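Local coordinates for protein PpBBE-like 1 D396N (Physcomitrella patens subsp. patens, PDB 6EO5) that oxidises cellobiose, acting as a flavin-dependent oxidase of the VAO family and the berberine bridge enzyme homologue of this moss, at residues A[170-174]-A[184-188]; A[236-240]-A[345-351]; A[372-376]-A[386-390]. All blocks are in the same frame, centred on the assembly; numbering follows the deposited sequence.

Contact 1. Residues A[170-174]-A[184-188]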
loop_
_atom_site.group_PDB
_atom_site.type_symbol
_atom_site.label_atom_id
_atom_site.label_comp_id
_atom_site.label_asym_id
_atom_site.label_seq_id
_atom_site.Cartn_x
_atom_site.Cartn_y
_atom_site.Cartn_z
ATOM N N ILE A 170 -13.347 -2.968 -2.098
ATOM C CA ILE A 170 -13.482 -3.595 -3.402
ATOM C C ILE A 170 -14.800 -4.359 -3.418
ATOM O O ILE A 170 -14.992 -5.315 -2.658
ATOM C CB ILE A 170 -12.291 -4.517 -3.697
ATOM C CG1 ILE A 170 -10.987 -3.713 -3.789
ATOM C CG2 ILE A 170 -12.551 -5.325 -4.956
ATOM C CD1 ILE A 170 -9.726 -4.572 -3.971
ATOM N N LEU A 171 -15.730 -3.914 -4.261
ATOM C CA LEU A 171 -16.993 -4.611 -4.451
ATOM C C LEU A 171 -16.927 -5.603 -5.601
ATOM O O LEU A 171 -17.714 -6.563 -5.623
ATOM C CB LEU A 171 -18.122 -3.605 -4.710
ATOM C CG LEU A 171 -18.722 -2.806 -3.554
ATOM C CD1 LEU A 171 -19.517 -1.659 -4.100
ATOM C CD2 LEU A 171 -19.621 -3.691 -2.715
ATOM N N GLU A 172 -15.990 -5.401 -6.529
ATOM C CA GLU A 172 -15.865 -6.217 -7.723
ATOM C C GLU A 172 -14.599 -5.814 -8.469
ATOM O O GLU A 172 -14.216 -4.643 -8.464
ATOM C CB GLU A 172 -17.090 -6.048 -8.624
ATOM C CG GLU A 172 -17.081 -6.911 -9.866
ATOM C CD GLU A 172 -18.103 -6.472 -10.901
ATOM O OE1 GLU A 172 -19.298 -6.810 -10.740
ATOM O OE2 GLU A 172 -17.703 -5.783 -11.877
ATOM N N VAL A 173 -13.954 -6.795 -9.105
ATOM C CA VAL A 173 -12.867 -6.545 -10.045
ATOM C C VAL A 173 -13.180 -7.248 -11.356
ATOM O O VAL A 173 -13.977 -8.188 -11.415
ATOM C CB VAL A 173 -11.482 -7.029 -9.541
ATOM C CG1 VAL A 173 -10.997 -6.192 -8.382
ATOM C CG2 VAL A 173 -11.534 -8.498 -9.169
ATOM N N GLN A 174 -12.516 -6.788 -12.411
ATOM C CA GLN A 174 -12.421 -7.519 -13.664
ATOM C C GLN A 174 -10.956 -7.676 -14.017
ATOM O O GLN A 174 -10.191 -6.709 -13.925
ATOM C CB GLN A 174 -13.141 -6.803 -14.787
ATOM C CG GLN A 174 -14.579 -6.567 -14.462
ATOM C CD GLN A 174 -15.303 -5.957 -15.614
ATOM O OE1 GLN A 174 -14.736 -5.808 -16.705
ATOM N NE2 GLN A 174 -16.564 -5.595 -15.394
ATOM N N THR A 184 -14.929 -11.810 -14.112
ATOM C CA THR A 184 -15.502 -10.886 -13.147
ATOM C C THR A 184 -15.617 -11.577 -11.794
ATOM O O THR A 184 -16.059 -12.726 -11.713
ATOM C CB THR A 184 -16.866 -10.372 -13.629
ATOM O OG1 THR A 184 -16.659 -9.439 -14.696
ATOM C CG2 THR A 184 -17.618 -9.683 -12.504
ATOM N N ALA A 185 -15.201 -10.883 -10.739
ATOM C CA ALA A 185 -15.194 -11.430 -9.392
ATOM C C ALA A 185 -15.881 -10.454 -8.455
ATOM O O ALA A 185 -15.526 -9.270 -8.428
ATOM C CB ALA A 185 -13.764 -11.701 -8.914
ATOM N N ASN A 186 -16.854 -10.951 -7.694
ATOM C CA ASN A 186 -17.549 -10.186 -6.661
ATOM C C ASN A 186 -18.171 -11.176 -5.683
ATOM O O ASN A 186 -17.908 -12.381 -5.748
ATOM C CB ASN A 186 -18.606 -9.256 -7.263
ATOM C CG ASN A 186 -19.548 -9.984 -8.207
ATOM O OD1 ASN A 186 -20.232 -10.944 -7.822
ATOM N ND2 ASN A 186 -19.588 -9.530 -9.454
ATOM N N ALA A 187 -19.025 -10.670 -4.785
ATOM C CA ALA A 187 -19.627 -11.537 -3.776
ATOM C C ALA A 187 -20.507 -12.631 -4.384
ATOM O O ALA A 187 -20.818 -13.613 -3.699
ATOM C CB ALA A 187 -20.430 -10.702 -2.778
ATOM N N GLN A 188 -20.899 -12.503 -5.654
ATOM C CA GLN A 188 -21.696 -13.525 -6.326
ATOM C C GLN A 188 -20.877 -14.350 -7.309
ATOM O O GLN A 188 -20.766 -15.568 -7.151
ATOM C CB GLN A 188 -22.896 -12.891 -7.042
ATOM C CG GLN A 188 -24.063 -12.607 -6.121
ATOM C CD GLN A 188 -23.779 -11.473 -5.151
ATOM O OE1 GLN A 188 -23.341 -10.387 -5.554
ATOM N NE2 GLN A 188 -24.017 -11.721 -3.862
#

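Contact 2. Residues A[236-240]-A[345-351]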
loop_
_atom_site.group_PDB
_atom_site.type_symbol
_atom_site.label_atom_id
_atom_site.label_comp_id
_atom_site.label_asym_id
_atom_site.label_seq_id
_atom_site.Cartn_x
_atom_site.Cartn_y
_atom_site.Cartn_z
ATOM N N PHE A 236 10.967 7.530 24.230
ATOM C CA PHE A 236 10.264 6.516 25.004
ATOM C C PHE A 236 8.939 7.058 25.515
ATOM O O PHE A 236 7.889 6.413 25.380
ATOM C CB PHE A 236 11.123 6.043 26.175
ATOM C CG PHE A 236 10.442 5.018 27.028
ATOM C CD1 PHE A 236 9.611 5.401 28.074
ATOM C CD2 PHE A 236 10.605 3.668 26.768
ATOM C CE1 PHE A 236 8.961 4.458 28.840
ATOM C CE2 PHE A 236 9.957 2.716 27.539
ATOM C CZ PHE A 236 9.137 3.112 28.575
ATOM N N LYS A 237 8.980 8.249 26.121
ATOM C CA LYS A 237 7.780 8.837 26.696
ATOM C C LYS A 237 6.712 9.041 25.629
ATOM O O LYS A 237 5.541 8.694 25.834
ATOM C CB LYS A 237 8.147 10.153 27.386
ATOM C CG LYS A 237 7.099 10.693 28.349
ATOM C CD LYS A 237 7.535 12.024 28.949
ATOM C CE LYS A 237 6.407 12.655 29.754
ATOM N NZ LYS A 237 6.039 11.815 30.928
ATOM N N ASN A 238 7.099 9.593 24.470
ATOM C CA ASN A 238 6.107 9.852 23.429
ATOM C C ASN A 238 5.532 8.553 22.880
ATOM O O ASN A 238 4.313 8.435 22.708
ATOM C CB ASN A 238 6.702 10.693 22.298
ATOM C CG ASN A 238 7.155 12.065 22.755
ATOM O OD1 ASN A 238 6.915 12.458 23.890
ATOM N ND2 ASN A 238 7.810 12.803 21.868
ATOM N N PHE A 239 6.382 7.556 22.609
ATOM C CA PHE A 239 5.867 6.310 22.050
ATOM C C PHE A 239 4.959 5.592 23.042
ATOM O O PHE A 239 3.895 5.089 22.658
ATOM C CB PHE A 239 6.998 5.374 21.603
ATOM C CG PHE A 239 6.484 4.198 20.833
ATOM C CD1 PHE A 239 6.123 4.342 19.500
ATOM C CD2 PHE A 239 6.255 2.984 21.456
ATOM C CE1 PHE A 239 5.591 3.292 18.788
ATOM C CE2 PHE A 239 5.721 1.912 20.743
ATOM C CZ PHE A 239 5.389 2.074 19.403
ATOM N N LYS A 240 5.357 5.531 24.320
ATOM C CA LYS A 240 4.505 4.900 25.325
ATOM C C LYS A 240 3.149 5.590 25.407
ATOM O O LYS A 240 2.109 4.927 25.495
ATOM C CB LYS A 240 5.193 4.912 26.688
ATOM C CG LYS A 240 4.479 4.106 27.756
ATOM C CD LYS A 240 5.385 3.943 28.973
ATOM C CE LYS A 240 4.645 3.350 30.163
ATOM N NZ LYS A 240 3.720 2.306 29.664
ATOM N N ASP A 345 7.363 -2.195 28.178
ATOM C CA ASP A 345 8.312 -1.095 28.312
ATOM C C ASP A 345 9.707 -1.538 27.890
ATOM O O ASP A 345 10.449 -0.774 27.259
ATOM C CB ASP A 345 8.323 -0.554 29.742
ATOM C CG ASP A 345 7.066 0.269 30.075
ATOM O OD1 ASP A 345 6.250 0.583 29.165
ATOM O OD2 ASP A 345 6.898 0.618 31.265
ATOM N N ALA A 346 10.070 -2.783 28.206
ATOM C CA ALA A 346 11.362 -3.307 27.783
ATOM C C ALA A 346 11.462 -3.347 26.263
ATOM O O ALA A 346 12.509 -3.020 25.693
ATOM C CB ALA A 346 11.571 -4.702 28.374
ATOM N N GLY A 347 10.373 -3.750 25.592
ATOM C CA GLY A 347 10.353 -3.741 24.139
ATOM C C GLY A 347 10.505 -2.352 23.542
ATOM O O GLY A 347 11.180 -2.179 22.526
ATOM N N ILE A 348 9.877 -1.343 24.152
ATOM C CA ILE A 348 9.993 0.011 23.612
ATOM C C ILE A 348 11.442 0.491 23.674
ATOM O O ILE A 348 11.948 1.091 22.718
ATOM C CB ILE A 348 9.036 0.978 24.338
ATOM C CG1 ILE A 348 7.583 0.557 24.122
ATOM C CG2 ILE A 348 9.230 2.402 23.843
ATOM C CD1 ILE A 348 6.592 1.391 24.873
ATOM N N ASN A 349 12.140 0.218 24.783
ATOM C CA ASN A 349 13.550 0.597 24.877
ATOM C C ASN A 349 14.418 -0.191 23.907
ATOM O O ASN A 349 15.355 0.364 23.319
ATOM C CB ASN A 349 14.073 0.404 26.294
ATOM C CG ASN A 349 13.557 1.448 27.235
ATOM O OD1 ASN A 349 13.904 2.631 27.138
ATOM N ND2 ASN A 349 12.716 1.023 28.164
ATOM N N ALA A 350 14.148 -1.487 23.753
ATOM C CA ALA A 350 14.936 -2.295 22.829
ATOM C C ALA A 350 14.774 -1.788 21.403
ATOM O O ALA A 350 15.742 -1.742 20.634
ATOM C CB ALA A 350 14.532 -3.768 22.939
ATOM N N MET A 351 13.557 -1.377 21.054
ATOM C CA MET A 351 13.285 -0.825 19.737
ATOM C C MET A 351 14.055 0.472 19.516
ATOM O O MET A 351 14.723 0.640 18.488
ATOM C CB MET A 351 11.783 -0.600 19.585
ATOM C CG MET A 351 11.377 -0.011 18.275
ATOM S SD MET A 351 9.602 0.232 18.244
ATOM C CE MET A 351 9.424 1.604 19.390
#

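Contact 3. Residues A[372-376]-A[386-390]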
loop_
_atom_site.group_PDB
_atom_site.type_symbol
_atom_site.label_atom_id
_atom_site.label_comp_id
_atom_site.label_asym_id
_atom_site.label_seq_id
_atom_site.Cartn_x
_atom_site.Cartn_y
_atom_site.Cartn_z
ATOM N N SER A 372 -11.486 0.078 15.210
ATOM C CA SER A 372 -11.365 0.357 13.787
ATOM C C SER A 372 -12.263 -0.565 12.981
ATOM O O SER A 372 -12.509 -1.717 13.351
ATOM C CB SER A 372 -9.919 0.188 13.314
ATOM O OG SER A 372 -9.555 -1.192 13.265
ATOM N N ALA A 373 -12.747 -0.038 11.857
ATOM C CA ALA A 373 -13.444 -0.866 10.882
ATOM C C ALA A 373 -12.559 -2.007 10.379
ATOM O O ALA A 373 -13.074 -3.071 10.017
ATOM C CB ALA A 373 -13.916 0.005 9.717
ATOM N N ILE A 374 -11.235 -1.805 10.342
ATOM C CA ILE A 374 -10.329 -2.860 9.889
ATOM C C ILE A 374 -10.479 -4.092 10.771
ATOM O O ILE A 374 -10.792 -5.193 10.297
ATOM C CB ILE A 374 -8.876 -2.360 9.887
ATOM C CG1 ILE A 374 -8.778 -0.979 9.238
ATOM C CG2 ILE A 374 -7.969 -3.377 9.195
ATOM C CD1 ILE A 374 -7.470 -0.276 9.580
ATOM N N ASN A 375 -10.267 -3.913 12.076
ATOM C CA ASN A 375 -10.372 -5.009 13.028
ATOM C C ASN A 375 -11.803 -5.491 13.232
ATOM O O ASN A 375 -11.999 -6.449 13.989
ATOM C CB ASN A 375 -9.778 -4.597 14.386
ATOM C CG ASN A 375 -8.250 -4.517 14.380
ATOM O OD1 ASN A 375 -7.619 -4.308 13.346
ATOM N ND2 ASN A 375 -7.657 -4.674 15.551
ATOM N N LYS A 376 -12.802 -4.871 12.605
ATOM C CA LYS A 376 -14.192 -5.241 12.844
ATOM C C LYS A 376 -14.767 -6.153 11.768
ATOM O O LYS A 376 -15.840 -6.728 11.977
ATOM C CB LYS A 376 -15.063 -3.986 12.970
ATOM C CG LYS A 376 -15.119 -3.396 14.373
ATOM C CD LYS A 376 -15.931 -2.116 14.369
ATOM C CE LYS A 376 -16.628 -1.898 15.686
ATOM N NZ LYS A 376 -15.667 -1.975 16.808
ATOM N N HIS A 386 -4.826 -9.508 8.802
ATOM C CA HIS A 386 -4.329 -8.739 9.941
ATOM C C HIS A 386 -5.462 -7.902 10.522
ATOM O O HIS A 386 -5.558 -6.688 10.330
ATOM C CB HIS A 386 -3.143 -7.895 9.504
ATOM C CG HIS A 386 -2.219 -8.624 8.583
ATOM N ND1 HIS A 386 -1.442 -9.689 8.997
ATOM C CD2 HIS A 386 -1.982 -8.476 7.258
ATOM C CE1 HIS A 386 -0.757 -10.155 7.967
ATOM N NE2 HIS A 386 -1.062 -9.432 6.900
ATOM N N ARG A 387 -6.334 -8.580 11.264
ATOM C CA ARG A 387 -7.566 -7.982 11.761
ATOM C C ARG A 387 -7.589 -7.874 13.280
ATOM O O ARG A 387 -8.662 -7.650 13.854
ATOM C CB ARG A 387 -8.767 -8.794 11.279
ATOM C CG ARG A 387 -8.785 -9.034 9.785
ATOM C CD ARG A 387 -9.127 -7.764 9.060
ATOM N NE ARG A 387 -9.406 -8.007 7.649
ATOM C CZ ARG A 387 -9.791 -7.054 6.806
ATOM N NH1 ARG A 387 -9.942 -5.812 7.256
ATOM N NH2 ARG A 387 -10.026 -7.340 5.528
ATOM N N ASN A 388 -6.435 -8.040 13.951
ATOM C CA ASN A 388 -6.419 -8.093 15.410
ATOM C C ASN A 388 -5.184 -7.431 16.023
ATOM O O ASN A 388 -4.809 -7.760 17.160
ATOM C CB ASN A 388 -6.515 -9.541 15.897
ATOM C CG ASN A 388 -7.100 -9.647 17.290
ATOM O OD1 ASN A 388 -8.097 -8.990 17.617
ATOM N ND2 ASN A 388 -6.481 -10.463 18.127
ATOM N N SER A 389 -4.559 -6.498 15.319
ATOM C CA SER A 389 -3.382 -5.803 15.810
ATOM C C SER A 389 -3.761 -4.438 16.366
ATOM O O SER A 389 -4.815 -3.880 16.051
ATOM C CB SER A 389 -2.366 -5.611 14.689
ATOM O OG SER A 389 -2.889 -4.640 13.788
ATOM N N LEU A 390 -2.863 -3.889 17.187
ATOM C CA LEU A 390 -3.011 -2.493 17.583
ATOM C C LEU A 390 -2.448 -1.568 16.507
ATOM O O LEU A 390 -3.107 -0.594 16.118
ATOM C CB LEU A 390 -2.327 -2.255 18.929
ATOM C CG LEU A 390 -2.484 -0.884 19.579
ATOM C CD1 LEU A 390 -3.966 -0.496 19.762
ATOM C CD2 LEU A 390 -1.723 -0.843 20.911
HETATM O O HOH W 1 -5.272 -5.510 12.654
#

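Contact 1. Residues A[170-174]-A[184-188]
This is the pairing of two neighbouring strands in an antiparallel beta hairpin, 170-176 with 182-186, inside the FAD-binding part of the protein. The segment axes approach to 4.8 Å with their directions 166° apart. Val173 and Ala185 form the hydrogen-bonded pair: Val173 N donates to Ala185 O and Ala185 N to Val173 O, each at 3.0 Å. Next to it, Gln174 and Thr184 make a non-hydrogen-bonded pair, where Thr184 CA carries a CA-H...O contact to Val173 O (3.6 Å). The two faces differ in chemistry. On one, Val173 CG2 rests 3.9 Å from Ala185 CB; on the other, Asn186 ND2 donates to Glu172 OE1 (3.0 Å), and Glu172 CD lies 3.6 Å from Thr184 CG2. Asn186 also helps turn the chain out of the hairpin, its OD1 accepting from Gln188 N at 2.8 Å in an Asx turn. Val173 has its side chain about 8 Å from the FAD. On its other edge, segment 170-174 pairs with strand 207-217, where Leu171 and Glu172 both face Thr212 in a classic beta bulge, while helix 191-200 covers the apolar face, Ile197 touching Val173 and Tyr194 touching Ala185.

Contact 2. Residues A[236-240]-A[345-351]
Ile348 is the apolar centre of this helix-helix contact, pointing from segment 345-351 toward segment 236-240 and reaching both phenylalanines there. Ile348 CG2 lies 3.5 Å from Phe236 CD2, and Ile348 CD1 meets the edge of the Phe239 ring, 3.8 Å from Phe239 CD2. The same methyl, Ile348 CD1, also rests 4.2 Å from Lys240 CB, so the aliphatic base of the lysine shares in the packing. Met351, one turn further along, covers a face of Phe239: its CE stands 3.9 Å from the ring centroid and only 7° off the normal, a CH-pi contact, while SD is 5.0 Å from that centroid in an oblique Met-aromatic approach. The helix segments cross at 127° with their axes 10.4 Å apart, wide enough for these large side chains to fill the space between. Both helices belong to the layer that covers the seven-stranded antiparallel sheet of the substrate domain, as in other berberine bridge enzyme relatives. Phe239 continues inward to Met259 and to the ring of Tyr365 on that sheet, and Met351 reaches Tyr415 and Val419 of helix 405-420. Farther out, Phe236 leans across the N-terminal turn of the second helix. The edge of its ring approaches Asp345 O, with Phe236 CE2 3.5 Å away, and Phe236 CE2 also lies 3.3 Å from Asn349 ND2. At the polar edge Lys240, extended through its first three side-chain torsions, places NZ 3.1 Å from Asp345 OD1 in a salt bridge.

Contact 3. Residues A[372-376]-A[386-390]
Two side-chain-to-backbone hydrogen bonds pin together two parts of the irregular connection between the neighbouring antiparallel strands 361-367 and 391-398. Asn375 ND2 donates to Ser389 O at 3.0 Å, and Arg387 NH1 donates to Ile374 O at 3.2 Å, the carbonyl approaching the guanidinium at its edge, near its plane. The first segment is itself shaped by an ST motif, in which Ser372 OG accepts from Asn375 N (3.1 Å). A water completes the polar join: it donates to Asn375 OD1 (2.7 Å) and to His386 O (2.6 Å) and accepts from Ser389 N (2.9 Å), so both ends of the Asn375 amide hold backbone of segment 386-390, one directly and one through the water. Arg387 is committed elsewhere too, its NH2 forming a salt bridge with Asp168; this ties the connection to the residues just ahead of strand 170-176. His386 turns its ring away from segment 372-376, stacks on Tyr337 and is hydrogen-bonded through NE2 to Gln429. The backbones come closest at Asn375 and Arg387, whose CA atoms are 4.3 Å apart, and Asn375 CA makes a CA-H...O contact with Arg387 O (3.3 Å). Apolar packing is slight. The side chain of Ile374, about 9 Å from the FAD, touches Trp156 and Tyr368, and Ile374 CG2 lies 3.7 Å from Arg387 NH1.

The three contacts sample different levels of the fold. Contact 3 is the most buried, whereas contacts 1 and 2 are partly buried, and contact 2 is farthest from the chain centre. Contact 1 belongs to the FAD-binding part; the other two attach to the seven-stranded sheet, contact 2 through helices on it and contact 3 through the connection between two of its strands. Contacts 1 and 2 lie on opposite sides of the chain centre, about 43 Å between centres. Backbone pairing dominates contact 1, apolar side chains contact 2, and side-chain-to-backbone bonds with a water contact 3. Contacts 1 and 3 both come within 10 Å of the FAD.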